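Local coordinates for hypothetical protein (Chromobacterium violaceum, PDB 2O3I) that is of unknown function but belongs to the DUF917 family, pairing an S-Me-THD-like N-terminal domain with an S-Me-THD-like C-terminal domain, at residues E11-G16 / G224-A229; G41-T46 / V77-G82; S301-D306 / D375-L380. The protein carries 2 engineered substitutions. All coordinates share one frame; numbering follows the deposited sequence.

In the fold
The three contacts differ in chemistry according to depth in the fold. Interaction 1 lies nearest the centre of the chain and is fully buried: two helices, one from the S-Me-THD-like N-terminal domain and one from the C-terminal domain, meet through aliphatic side chains and bare backbone. Interaction 3, also buried but farther out, is apolar too, although here a helix end packs leucines against a bulged strand. Interaction 2 is only partly buried and draws instead on aromatic rings, a hydrogen bond and a water between the loop 41-46 and the segment leading into helix 81-96, both in the N-terminal domain. No two contacts share a helix or strand; interaction 3 lies on the opposite side of the chain's centre from the other two.

Interaction 1 of 3, residues E11-G16 / G224-A229; sequences EPLLQG and GTLSRA
L226 meets L13 near the start of the contact along helix 225-237, and a single methyl of L13 does most of the touching. Its CD1 lies 3.8 Å from L226 CD2, and this same L13 CD1 is 3.6 Å from the carbonyl oxygen L226 O, resting on side chain and backbone of the opposing helix together. A chi1 of 175° sets L13 CG anti to the backbone N, and from there CD1 is the branch that meets L226, the two leucines crossing obliquely. S227 and R228 turn away: S227 OG bonds to D130, and R228 makes a cation-pi contact with F20. One turn on from L226, A229 points its methyl at helix 10-19, with A229 CB 4.0 Å from L13 CD1, so that the leucine methyl meets residues i and i+3 of the partner. The backbones come closest at A229 as well. G16 has no side chain to hold them apart, and the two CA atoms of G16 and A229 are 4.3 Å from each other. G16 CA lies 3.2 Å from A229 O in a CA-H...O contact that is nearly straight, 166° at the hydrogen, the kind of approach glycine permits where helices pack closely. The helix segments pass at 8.6 Å between axes and at 105°, a steep crossing. Around this crossing, P12 extends the packing to L230 and R234 of helix 225-237, L226 also touches F114 of helix 111-124, and L14 on helix 10-19 reaches V115 of that helix and M28 of helix 28-35.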
loop_
_atom_site.group_PDB
_atom_site.type_symbol
_atom_site.label_atom_id
_atom_site.label_comp_id
_atom_site.label_asym_id
_atom_site.label_seq_id
_atom_site.Cartn_x
_atom_site.Cartn_y
_atom_site.Cartn_z
ATOM N N GLU A 11 10.156 -13.506 30.553
ATOM C CA GLU A 11 9.756 -14.895 30.336
ATOM C C GLU A 11 8.381 -15.181 30.931
ATOM O O GLU A 11 7.517 -15.750 30.261
ATOM C CB GLU A 11 10.805 -15.855 30.911
ATOM C CG GLU A 11 10.370 -17.313 30.960
ATOM C CD GLU A 11 10.052 -17.911 29.588
ATOM O OE1 GLU A 11 9.537 -19.047 29.550
ATOM O OE2 GLU A 11 10.315 -17.265 28.554
ATOM N N PRO A 12 8.156 -14.805 32.202
ATOM C CA PRO A 12 6.825 -15.085 32.753
ATOM C C PRO A 12 5.752 -14.209 32.110
ATOM O O PRO A 12 4.596 -14.615 31.971
ATOM C CB PRO A 12 6.998 -14.793 34.247
ATOM C CG PRO A 12 8.095 -13.780 34.284
ATOM C CD PRO A 12 9.069 -14.311 33.248
ATOM N N LEU A 13 6.151 -13.005 31.721
ATOM C CA LEU A 13 5.252 -12.044 31.095
ATOM C C LEU A 13 4.707 -12.565 29.772
ATOM O O LEU A 13 3.517 -12.455 29.488
ATOM C CB LEU A 13 5.994 -10.722 30.855
ATOM C CG LEU A 13 5.257 -9.617 30.094
ATOM C CD1 LEU A 13 3.942 -9.270 30.782
ATOM C CD2 LEU A 13 6.156 -8.400 30.006
ATOM N N LEU A 14 5.585 -13.125 28.956
ATOM C CA LEU A 14 5.159 -13.635 27.670
ATOM C C LEU A 14 4.310 -14.886 27.846
ATOM O O LEU A 14 3.378 -15.108 27.079
ATOM C CB LEU A 14 6.377 -13.898 26.777
ATOM C CG LEU A 14 7.451 -14.893 27.205
ATOM C CD1 LEU A 14 7.109 -16.288 26.667
ATOM C CD2 LEU A 14 8.802 -14.422 26.646
ATOM N N GLN A 15 4.616 -15.682 28.868
ATOM C CA GLN A 15 3.859 -16.904 29.140
ATOM C C GLN A 15 2.415 -16.566 29.473
ATOM O O GLN A 15 1.480 -17.133 28.900
ATOM C CB GLN A 15 4.458 -17.671 30.319
ATOM C CG GLN A 15 5.817 -18.298 30.063
ATOM C CD GLN A 15 5.824 -19.791 30.340
ATOM O OE1 GLN A 15 6.866 -20.373 30.637
ATOM N NE2 GLN A 15 4.658 -20.420 30.228
ATOM N N GLY A 16 2.250 -15.638 30.415
ATOM C CA GLY A 16 0.924 -15.228 30.834
ATOM C C GLY A 16 0.171 -14.576 29.695
ATOM O O GLY A 16 -1.009 -14.855 29.491
ATOM N N GLY A 224 -4.670 -2.945 33.194
ATOM C CA GLY A 224 -3.952 -3.881 34.046
ATOM C C GLY A 224 -3.677 -5.204 33.361
ATOM O O GLY A 224 -3.394 -6.200 34.014
ATOM N N THR A 225 -3.737 -5.200 32.034
ATOM C CA THR A 225 -3.520 -6.413 31.251
ATOM C C THR A 225 -2.076 -6.888 31.248
ATOM O O THR A 225 -1.812 -8.088 31.148
ATOM C CB THR A 225 -3.971 -6.204 29.805
ATOM O OG1 THR A 225 -3.219 -5.130 29.221
ATOM C CG2 THR A 225 -5.460 -5.872 29.765
ATOM N N LEU A 226 -1.134 -5.960 31.355
ATOM C CA LEU A 226 0.261 -6.358 31.369
ATOM C C LEU A 226 0.585 -7.003 32.719
ATOM O O LEU A 226 1.163 -8.093 32.767
ATOM C CB LEU A 226 1.173 -5.152 31.102
ATOM C CG LEU A 226 2.643 -5.474 30.797
ATOM C CD1 LEU A 226 3.264 -4.325 30.034
ATOM C CD2 LEU A 226 3.410 -5.763 32.085
ATOM N N SER A 227 0.200 -6.350 33.812
ATOM C CA SER A 227 0.479 -6.896 35.136
ATOM C C SER A 227 -0.194 -8.251 35.411
ATOM O O SER A 227 0.414 -9.144 36.010
ATOM C CB SER A 227 0.112 -5.876 36.220
ATOM O OG SER A 227 -1.159 -5.305 35.994
ATOM N N ARG A 228 -1.438 -8.424 34.975
ATOM C CA ARG A 228 -2.093 -9.704 35.203
ATOM C C ARG A 228 -1.394 -10.785 34.361
ATOM O O ARG A 228 -1.325 -11.943 34.756
ATOM C CB ARG A 228 -3.582 -9.634 34.855
ATOM C CG ARG A 228 -3.855 -9.494 33.395
ATOM C CD ARG A 228 -5.246 -9.979 33.029
ATOM N NE ARG A 228 -5.299 -10.160 31.586
ATOM C CZ ARG A 228 -6.404 -10.133 30.857
ATOM N NH1 ARG A 228 -7.578 -9.937 31.435
ATOM N NH2 ARG A 228 -6.321 -10.276 29.542
ATOM N N ALA A 229 -0.873 -10.405 33.202
ATOM C CA ALA A 229 -0.164 -11.365 32.362
ATOM C C ALA A 229 1.095 -11.816 33.097
ATOM O O ALA A 229 1.461 -12.991 33.050
ATOM C CB ALA A 229 0.212 -10.736 31.027
#

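Interaction 2 of 3, residues G41-T46 / V77-G82; sequences GDYYPT and VQWPNG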
loop_
_atom_site.group_PDB
_atom_site.type_symbol
_atom_site.label_atom_id
_atom_site.label_comp_id
_atom_site.label_asym_id
_atom_site.label_seq_id
_atom_site.Cartn_x
_atom_site.Cartn_y
_atom_site.Cartn_z
ATOM N N GLY A 41 23.354 -2.302 27.630
ATOM C CA GLY A 41 24.521 -2.347 26.774
ATOM C C GLY A 41 24.478 -1.264 25.719
ATOM O O GLY A 41 23.904 -0.196 25.930
ATOM N N ASP A 42 25.091 -1.535 24.575
ATOM C CA ASP A 42 25.106 -0.574 23.485
ATOM C C ASP A 42 23.683 -0.339 22.987
ATOM O O ASP A 42 23.208 0.793 22.961
ATOM C CB ASP A 42 25.968 -1.086 22.331
ATOM C CG ASP A 42 26.201 -0.028 21.271
ATOM O OD1 ASP A 42 26.194 -0.371 20.073
ATOM O OD2 ASP A 42 26.401 1.149 21.639
ATOM N N TYR A 43 23.003 -1.417 22.603
ATOM C CA TYR A 43 21.639 -1.315 22.087
ATOM C C TYR A 43 20.618 -0.826 23.130
ATOM O O TYR A 43 19.908 0.144 22.880
ATOM C CB TYR A 43 21.206 -2.659 21.491
ATOM C CG TYR A 43 19.950 -2.594 20.635
ATOM C CD1 TYR A 43 18.676 -2.629 21.215
ATOM C CD2 TYR A 43 20.038 -2.508 19.240
ATOM C CE1 TYR A 43 17.522 -2.588 20.424
ATOM C CE2 TYR A 43 18.890 -2.460 18.442
ATOM C CZ TYR A 43 17.640 -2.505 19.040
ATOM O OH TYR A 43 16.513 -2.485 18.258
ATOM N N TYR A 44 20.546 -1.482 24.288
ATOM C CA TYR A 44 19.605 -1.070 25.333
ATOM C C TYR A 44 20.309 -0.271 26.426
ATOM O O TYR A 44 21.043 -0.828 27.241
ATOM C CB TYR A 44 18.920 -2.289 25.960
ATOM C CG TYR A 44 18.041 -3.068 25.008
ATOM C CD1 TYR A 44 18.453 -4.304 24.501
ATOM C CD2 TYR A 44 16.795 -2.568 24.609
ATOM C CE1 TYR A 44 17.645 -5.029 23.620
ATOM C CE2 TYR A 44 15.981 -3.283 23.726
ATOM C CZ TYR A 44 16.418 -4.512 23.237
ATOM O OH TYR A 44 15.646 -5.210 22.345
ATOM N N PRO A 45 20.083 1.051 26.467
ATOM C CA PRO A 45 20.736 1.875 27.491
ATOM C C PRO A 45 20.257 1.577 28.911
ATOM O O PRO A 45 20.837 2.054 29.881
ATOM C CB PRO A 45 20.416 3.299 27.040
ATOM C CG PRO A 45 19.051 3.140 26.431
ATOM C CD PRO A 45 19.182 1.864 25.630
ATOM N N THR A 46 19.201 0.782 29.039
ATOM C CA THR A 46 18.704 0.449 30.361
ATOM C C THR A 46 18.185 -0.984 30.452
ATOM O O THR A 46 17.740 -1.574 29.465
ATOM C CB THR A 46 17.622 1.460 30.828
ATOM O OG1 THR A 46 17.253 1.163 32.174
ATOM C CG2 THR A 46 16.394 1.402 29.946
ATOM N N VAL A 77 13.788 -12.570 13.989
ATOM C CA VAL A 77 14.251 -11.325 14.577
ATOM C C VAL A 77 14.937 -11.529 15.926
ATOM O O VAL A 77 14.523 -12.369 16.721
ATOM C CB VAL A 77 13.077 -10.349 14.746
ATOM C CG1 VAL A 77 13.564 -9.045 15.328
ATOM C CG2 VAL A 77 12.417 -10.109 13.399
ATOM N N GLN A 78 15.996 -10.756 16.158
ATOM C CA GLN A 78 16.767 -10.802 17.397
ATOM C C GLN A 78 16.587 -9.495 18.169
ATOM O O GLN A 78 16.515 -9.490 19.395
ATOM C CB GLN A 78 18.254 -11.002 17.099
ATOM C CG GLN A 78 18.640 -12.377 16.591
ATOM C CD GLN A 78 18.395 -13.463 17.618
ATOM O OE1 GLN A 78 17.286 -13.987 17.734
ATOM N NE2 GLN A 78 19.432 -13.800 18.383
ATOM N N TRP A 79 16.535 -8.383 17.437
ATOM C CA TRP A 79 16.342 -7.062 18.038
ATOM C C TRP A 79 15.146 -6.405 17.341
ATOM O O TRP A 79 14.932 -6.605 16.152
ATOM C CB TRP A 79 17.600 -6.201 17.868
ATOM C CG TRP A 79 18.871 -6.950 18.167
ATOM C CD1 TRP A 79 19.518 -7.833 17.347
ATOM C CD2 TRP A 79 19.619 -6.915 19.385
ATOM N NE1 TRP A 79 20.621 -8.350 17.978
ATOM C CE2 TRP A 79 20.708 -7.805 19.231
ATOM C CE3 TRP A 79 19.477 -6.220 20.593
ATOM C CZ2 TRP A 79 21.650 -8.019 20.238
ATOM C CZ3 TRP A 79 20.412 -6.433 21.595
ATOM C CH2 TRP A 79 21.486 -7.327 21.411
ATOM N N PRO A 80 14.347 -5.621 18.077
ATOM C CA PRO A 80 13.180 -4.967 17.479
ATOM C C PRO A 80 13.483 -3.675 16.723
ATOM O O PRO A 80 12.928 -2.622 17.038
ATOM C CB PRO A 80 12.286 -4.726 18.686
ATOM C CG PRO A 80 13.282 -4.370 19.739
ATOM C CD PRO A 80 14.388 -5.395 19.534
ATOM N N ASN A 81 14.356 -3.754 15.725
ATOM C CA ASN A 81 14.711 -2.569 14.952
ATOM C C ASN A 81 13.503 -1.906 14.298
ATOM O O ASN A 81 13.361 -0.684 14.342
ATOM C CB ASN A 81 15.756 -2.911 13.883
ATOM C CG ASN A 81 17.139 -3.128 14.466
ATOM O OD1 ASN A 81 17.345 -2.975 15.671
ATOM N ND2 ASN A 81 18.096 -3.480 13.612
ATOM N N GLY A 82 12.633 -2.709 13.694
ATOM C CA GLY A 82 11.453 -2.159 13.044
ATOM C C GLY A 82 10.579 -1.329 13.972
ATOM O O GLY A 82 10.326 -0.157 13.692
HETATM O O HOH W 1 16.366 -7.894 21.868
#
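Y43 and N81 make the direct hydrogen bond of this contact: the phenol donates from Y43 OH to N81 OD1 over 2.8 Å. The donor lies in the carbonyl plane at a C=O...O angle of 153°, and the ring and amide planes are nearly coplanar, leaving OD1 at the edge of the Y43 ring. N81 ND2 binds E161 O, which engages the other end of the same amide. A second polar link runs through water. Y44 OH donates to the water at 2.8 Å, and the water in turn donates a hydrogen bond to Q78 O at 2.9 Å, a carbonyl that also accepts from N37 ND2.

The aromatic contacts form a cluster of Y43, Y44 and W79. It joins the loop between helix 28-35 and strand 49-52 to the approach of helix 81-96, where P80 is both the centre of an inverse gamma turn and the N-cap residue. A chi1 of -166° sets Y43 CG anti to the backbone N, where it lies 3.7 Å from W79 CE3. The two side chains slide past each other in opposite directions, and W79 CE3 sits over one Y43 face, offset toward the rim. Their planes are inclined at 44°, so the pair is oblique. Y44 meets the indole rim to rim instead, with Y44 CE1 3.7 Å from W79 CZ3, while Y43 CD1 stands over the centre of the Y44 ring.

P80 meets Y44 tip to tip, its ring methylene P80 CD 3.1 Å from the hydroxyl oxygen Y44 OH. Elsewhere K123 makes a cation-pi contact with the Y43 ring and F38 packs edge-to-face with Y44.

Interaction 3 of 3, residues S301-D306 / D375-L380; sequences SLLAWD and DELAQL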
loop_
_atom_site.group_PDB
_atom_site.type_symbol
_atom_site.label_atom_id
_atom_site.label_comp_id
_atom_site.label_asym_id
_atom_site.label_seq_id
_atom_site.Cartn_x
_atom_site.Cartn_y
_atom_site.Cartn_z
ATOM N N SER A 301 -7.771 -17.908 18.145
ATOM C CA SER A 301 -8.841 -18.884 18.158
ATOM C C SER A 301 -10.123 -18.061 18.267
ATOM O O SER A 301 -10.209 -17.149 19.086
ATOM C CB SER A 301 -8.685 -19.820 19.354
ATOM O OG SER A 301 -7.506 -20.592 19.208
ATOM N N LEU A 302 -11.112 -18.382 17.441
ATOM C CA LEU A 302 -12.359 -17.631 17.422
ATOM C C LEU A 302 -13.612 -18.441 17.765
ATOM O O LEU A 302 -14.599 -17.890 18.250
ATOM C CB LEU A 302 -12.518 -16.980 16.047
ATOM C CG LEU A 302 -11.374 -16.032 15.673
ATOM C CD1 LEU A 302 -11.412 -15.732 14.184
ATOM C CD2 LEU A 302 -11.480 -14.748 16.493
ATOM N N LEU A 303 -13.573 -19.740 17.500
ATOM C CA LEU A 303 -14.701 -20.606 17.800
ATOM C C LEU A 303 -14.251 -21.984 18.269
ATOM O O LEU A 303 -13.161 -22.448 17.928
ATOM C CB LEU A 303 -15.589 -20.790 16.571
ATOM C CG LEU A 303 -16.184 -19.576 15.864
ATOM C CD1 LEU A 303 -15.182 -19.012 14.867
ATOM C CD2 LEU A 303 -17.452 -20.008 15.141
ATOM N N ALA A 304 -15.109 -22.624 19.055
ATOM C CA ALA A 304 -14.863 -23.965 19.565
ATOM C C ALA A 304 -16.141 -24.761 19.303
ATOM O O ALA A 304 -17.222 -24.392 19.772
ATOM C CB ALA A 304 -14.553 -23.924 21.062
ATOM N N TRP A 305 -16.012 -25.844 18.543
ATOM C CA TRP A 305 -17.157 -26.675 18.196
ATOM C C TRP A 305 -17.100 -28.094 18.733
ATOM O O TRP A 305 -16.078 -28.771 18.624
ATOM C CB TRP A 305 -17.318 -26.778 16.675
ATOM C CG TRP A 305 -17.924 -25.590 15.989
ATOM C CD1 TRP A 305 -17.260 -24.570 15.361
ATOM C CD2 TRP A 305 -19.321 -25.322 15.823
ATOM N NE1 TRP A 305 -18.161 -23.687 14.811
ATOM C CE2 TRP A 305 -19.433 -24.125 15.081
ATOM C CE3 TRP A 305 -20.493 -25.980 16.228
ATOM C CZ2 TRP A 305 -20.671 -23.570 14.736
ATOM C CZ3 TRP A 305 -21.722 -25.429 15.884
ATOM C CH2 TRP A 305 -21.801 -24.236 15.146
ATOM N N ASP A 306 -18.215 -28.534 19.308
ATOM C CA ASP A 306 -18.348 -29.896 19.803
ATOM C C ASP A 306 -19.192 -30.586 18.733
ATOM O O ASP A 306 -20.313 -30.165 18.460
ATOM C CB ASP A 306 -19.089 -29.938 21.143
ATOM C CG ASP A 306 -19.271 -31.359 21.665
ATOM O OD1 ASP A 306 -19.771 -32.220 20.908
ATOM O OD2 ASP A 306 -18.916 -31.616 22.836
ATOM N N ASP A 375 -18.969 -9.599 12.623
ATOM C CA ASP A 375 -18.593 -9.579 11.216
ATOM C C ASP A 375 -17.480 -10.590 10.939
ATOM O O ASP A 375 -17.559 -11.370 9.993
ATOM C CB ASP A 375 -18.114 -8.181 10.814
ATOM C CG ASP A 375 -19.234 -7.158 10.802
ATOM O OD1 ASP A 375 -18.941 -5.952 10.657
ATOM O OD2 ASP A 375 -20.410 -7.554 10.931
ATOM N N GLU A 376 -16.439 -10.570 11.765
ATOM C CA GLU A 376 -15.315 -11.478 11.579
ATOM C C GLU A 376 -15.790 -12.924 11.657
ATOM O O GLU A 376 -15.444 -13.751 10.810
ATOM C CB GLU A 376 -14.242 -11.218 12.639
ATOM C CG GLU A 376 -13.009 -12.109 12.520
ATOM C CD GLU A 376 -12.079 -11.698 11.388
ATOM O OE1 GLU A 376 -11.106 -12.437 11.121
ATOM O OE2 GLU A 376 -12.315 -10.636 10.771
ATOM N N LEU A 377 -16.592 -13.221 12.672
ATOM C CA LEU A 377 -17.126 -14.562 12.854
ATOM C C LEU A 377 -18.040 -14.956 11.696
ATOM O O LEU A 377 -18.104 -16.126 11.321
ATOM C CB LEU A 377 -17.900 -14.634 14.167
ATOM C CG LEU A 377 -17.058 -14.399 15.420
ATOM C CD1 LEU A 377 -17.965 -13.983 16.564
ATOM C CD2 LEU A 377 -16.281 -15.654 15.767
ATOM N N ALA A 378 -18.750 -13.977 11.143
ATOM C CA ALA A 378 -19.653 -14.220 10.023
ATOM C C ALA A 378 -18.854 -14.778 8.847
ATOM O O ALA A 378 -19.297 -15.692 8.154
ATOM C CB ALA A 378 -20.349 -12.923 9.618
ATOM N N GLN A 379 -17.671 -14.219 8.632
ATOM C CA GLN A 379 -16.807 -14.663 7.549
ATOM C C GLN A 379 -16.400 -16.113 7.784
ATOM O O GLN A 379 -16.108 -16.842 6.841
ATOM C CB GLN A 379 -15.562 -13.779 7.478
ATOM C CG GLN A 379 -15.867 -12.306 7.254
ATOM C CD GLN A 379 -14.657 -11.416 7.503
ATOM O OE1 GLN A 379 -14.708 -10.200 7.280
ATOM N NE2 GLN A 379 -13.564 -12.017 7.975
ATOM N N LEU A 380 -16.380 -16.525 9.048
ATOM C CA LEU A 380 -16.025 -17.895 9.392
ATOM C C LEU A 380 -17.256 -18.791 9.512
ATOM O O LEU A 380 -17.201 -19.863 10.121
ATOM C CB LEU A 380 -15.227 -17.940 10.698
ATOM C CG LEU A 380 -13.738 -17.599 10.615
ATOM C CD1 LEU A 380 -13.540 -16.098 10.455
ATOM C CD2 LEU A 380 -13.055 -18.091 11.880
#
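L302 and L303, which pack on L377 and L380, are the two residues of a classic beta bulge in strand 301-306, both set opposite L296 of the neighbouring antiparallel strand 292-297. A bulge breaks the alternation of a strand, and here consecutive leucines point from the same side of the C-terminal region's antiparallel sheet toward the end of helix 367-379. The backbone of L302 carries the change, with psi at -27° in place of an extended value. The helix segment runs at 56° to the strand, their axes 9.6 Å apart at closest approach, and leucine side chains fill the interval.

L377 CD2 is one of two methyls that reach the bulge. It lies 3.6 Å from L303 CD1 and 3.7 Å from the carbonyl oxygen L302 O, so it touches the bulged backbone as well as a side chain. L377 CD2 is also 4.0 Å from L302 CB, which places this one methyl against both bulge residues.

Three residues later, L380 also presents its CD2. A chi1 of -59° puts L302 CG anti to the carbonyl carbon; L302 CD1 lies 3.7 Å from L380 CD2, the two side chains crossing at about a right angle. E376 joins through the aliphatic part of its chain, laying CG near L302 CD1, and also touches P139 and M143, while L303 packs on Y382 beyond the helix. No hydrogen bond links the two segments: the contact is apolar packing of helix on sheet. Beside the pair of L302 and L380, L303 CD1 also lies 3.8 Å from L380 CD2, so that it touches methyls of both L377 and L380.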